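Local atomic coordinates of UPF0342 protein YheA (Bacillus subtilis, PDB entry 2OEE), a protein that is of unknown function but belongs to the all-helical YlbF/YmcA family, whose relatives are linked to the control of competence. Residues A[39-44]-A[78-83]. Numbering follows the deposited sequence.
Sequences KRMFEN and QQHEKI. With CA (calcium ion), chain C.
Met41, a selenomethionine, reaches across from helix 36-48 to the turn between helices 70-78 and 81-104, and its side chain is worth following outward. CB lies 3.9 Å from Ile83 CD1, the first apolar touch. CG stands anti to the carbonyl carbon (chi1 -65°), and an extended chi2 carries SE to 5.0 Å from the centroid of the His80 ring, which it approaches obliquely. A bend at chi3 points the methyl at the turn, CE lying 4.0 Å from His80 CB.

With CG of the next residue, Phe42, anti to the backbone N (chi1 -177°), the ring reaches toward helix 81-104, and Phe42 CD1 meets Ile83 CG2 at 4.0 Å. The two branches of Ile83 thus serve two neighbours, CD1 for Met41 and CG2 for Phe42, while CD1 also sits over one face of the His80 ring, toward the rim. Ala38 and Val77 add to the packing around Ile83, and Leu86 to that around Phe42.

His80 does double duty. As the N-cap of helix 81-104 it accepts the Ile83 N-H at ND1 over 3.1 Å, nearly straight at 170° and close to the ring plane, which helps to fix the ring's rotation. Just beyond, away from the Met41 contact, Glu81 grips a calcium ion with both carboxylate oxygens, together with three waters.

No hydrogen bond spans the two segments: the capping bond lies within 78-83, the Lys39-Glu43 salt bridge within helix 36-48. The junction therefore probably rests on apolar packing and an oblique selenium-imidazole contact, over a modest 217 Å² of buried surface, with His80 ND1, as acceptor, the unprotonated nitrogen.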
loop_
_atom_site.group_PDB
_atom_site.type_symbol
_atom_site.label_atom_id
_atom_site.label_comp_id
_atom_site.label_asym_id
_atom_site.label_seq_id
_atom_site.Cartn_x
_atom_site.Cartn_y
_atom_site.Cartn_z
ATOM N N LYS A 39 26.513 8.489 7.489
ATOM C CA LYS A 39 25.904 8.929 6.229
ATOM C C LYS A 39 26.431 8.087 5.086
ATOM O O LYS A 39 25.634 7.520 4.318
ATOM C CB LYS A 39 26.180 10.415 5.963
ATOM C CG LYS A 39 25.513 10.971 4.673
ATOM C CD LYS A 39 26.011 12.400 4.440
ATOM C CE LYS A 39 25.119 13.188 3.475
ATOM N NZ LYS A 39 25.414 12.784 2.113
ATOM N N ARG A 40 27.762 7.973 4.983
ATOM C CA ARG A 40 28.405 7.178 3.921
ATOM C C ARG A 40 27.998 5.702 3.902
ATOM O O ARG A 40 27.729 5.141 2.841
ATOM C CB ARG A 40 29.943 7.303 3.955
ATOM C CG ARG A 40 30.635 6.505 2.849
ATOM C CD ARG A 40 32.176 6.532 2.942
ATOM N NE ARG A 40 32.686 7.872 3.202
ATOM C CZ ARG A 40 33.864 8.117 3.771
ATOM N NH1 ARG A 40 34.621 7.111 4.144
ATOM N NH2 ARG A 40 34.246 9.365 3.991
HETATM N N MSE A 41 27.947 5.074 5.072
HETATM C CA MSE A 41 27.539 3.682 5.171
HETATM C C MSE A 41 26.062 3.498 4.765
HETATM O O MSE A 41 25.731 2.566 4.035
HETATM C CB MSE A 41 27.755 3.174 6.607
HETATM C CG MSE A 41 29.226 3.134 7.020
HETATM SE SE MSE A 41 29.417 2.899 8.969
HETATM C CE MSE A 41 28.634 1.153 9.130
ATOM N N PHE A 42 25.200 4.375 5.264
ATOM C CA PHE A 42 23.756 4.290 4.984
ATOM C C PHE A 42 23.498 4.537 3.483
ATOM O O PHE A 42 22.707 3.828 2.852
ATOM C CB PHE A 42 22.986 5.288 5.847
ATOM C CG PHE A 42 21.463 5.217 5.681
ATOM C CD1 PHE A 42 20.751 4.103 6.110
ATOM C CD2 PHE A 42 20.768 6.287 5.130
ATOM C CE1 PHE A 42 19.342 4.038 5.973
ATOM C CE2 PHE A 42 19.357 6.245 4.995
ATOM C CZ PHE A 42 18.653 5.114 5.420
ATOM N N GLU A 43 24.199 5.513 2.916
ATOM C CA GLU A 43 24.082 5.810 1.480
ATOM C C GLU A 43 24.559 4.669 0.581
ATOM O O GLU A 43 23.891 4.339 -0.393
ATOM C CB GLU A 43 24.760 7.132 1.127
ATOM C CG GLU A 43 23.940 8.326 1.578
ATOM C CD GLU A 43 24.592 9.657 1.271
ATOM O OE1 GLU A 43 25.768 9.678 0.851
ATOM O OE2 GLU A 43 23.932 10.692 1.485
ATOM N N ASN A 44 25.694 4.055 0.912
ATOM C CA ASN A 44 26.202 2.923 0.134
ATOM C C ASN A 44 25.267 1.705 0.217
ATOM O O ASN A 44 25.116 0.949 -0.752
ATOM C CB ASN A 44 27.633 2.566 0.570
ATOM C CG ASN A 44 28.129 1.258 -0.039
ATOM O OD1 ASN A 44 28.343 0.276 0.674
ATOM N ND2 ASN A 44 28.319 1.243 -1.359
ATOM N N GLN A 78 23.942 -2.958 9.760
ATOM C CA GLN A 78 23.302 -3.451 10.977
ATOM C C GLN A 78 24.202 -3.449 12.214
ATOM O O GLN A 78 23.716 -3.348 13.345
ATOM C CB GLN A 78 22.666 -4.817 10.732
ATOM C CG GLN A 78 21.414 -4.648 9.915
ATOM C CD GLN A 78 20.648 -5.922 9.727
ATOM O OE1 GLN A 78 21.160 -7.025 9.977
ATOM N NE2 GLN A 78 19.402 -5.788 9.270
ATOM N N GLN A 79 25.517 -3.511 12.003
ATOM C CA GLN A 79 26.466 -3.444 13.119
ATOM C C GLN A 79 26.651 -2.037 13.695
ATOM O O GLN A 79 27.344 -1.873 14.692
ATOM C CB GLN A 79 27.829 -4.054 12.743
ATOM C CG GLN A 79 28.740 -3.117 11.959
ATOM C CD GLN A 79 30.237 -3.386 12.174
ATOM O OE1 GLN A 79 30.652 -4.149 13.076
ATOM N NE2 GLN A 79 31.050 -2.745 11.359
ATOM N N HIS A 80 26.054 -1.025 13.054
ATOM C CA HIS A 80 26.124 0.340 13.539
ATOM C C HIS A 80 24.827 0.655 14.286
ATOM O O HIS A 80 23.758 0.623 13.674
ATOM C CB HIS A 80 26.275 1.305 12.358
ATOM C CG HIS A 80 26.563 2.717 12.763
ATOM N ND1 HIS A 80 25.571 3.608 13.101
ATOM C CD2 HIS A 80 27.733 3.405 12.848
ATOM C CE1 HIS A 80 26.108 4.778 13.395
ATOM N NE2 HIS A 80 27.420 4.677 13.270
ATOM N N GLU A 81 24.921 0.940 15.578
ATOM C CA GLU A 81 23.707 1.079 16.402
ATOM C C GLU A 81 22.732 2.151 15.877
ATOM O O GLU A 81 21.546 1.866 15.698
ATOM C CB GLU A 81 24.069 1.305 17.880
ATOM C CG GLU A 81 22.842 1.475 18.826
ATOM C CD GLU A 81 21.884 0.280 18.826
ATOM O OE1 GLU A 81 22.317 -0.903 18.733
ATOM O OE2 GLU A 81 20.659 0.511 18.914
ATOM N N LYS A 82 23.228 3.360 15.614
ATOM C CA LYS A 82 22.361 4.469 15.219
ATOM C C LYS A 82 21.711 4.202 13.859
ATOM O O LYS A 82 20.519 4.469 13.672
ATOM C CB LYS A 82 23.153 5.765 15.127
ATOM C CG LYS A 82 22.575 7.032 15.767
ATOM C CD LYS A 82 21.175 6.930 16.429
ATOM C CE LYS A 82 21.439 6.839 17.944
ATOM N NZ LYS A 82 20.305 7.104 18.889
ATOM N N ILE A 83 22.485 3.730 12.889
ATOM C CA ILE A 83 21.900 3.379 11.583
ATOM C C ILE A 83 20.835 2.283 11.739
ATOM O O ILE A 83 19.808 2.302 11.048
ATOM C CB ILE A 83 22.967 2.929 10.566
ATOM C CG1 ILE A 83 23.894 4.108 10.211
ATOM C CG2 ILE A 83 22.317 2.341 9.288
ATOM C CD1 ILE A 83 25.139 3.670 9.415
HETATM CA CA CA C . 20.146 -1.924 18.500
HETATM O O HOH W 1 18.986 -0.764 16.613
HETATM O O HOH W 2 21.429 -3.083 16.907
HETATM O O HOH W 3 18.222 -3.221 18.288
#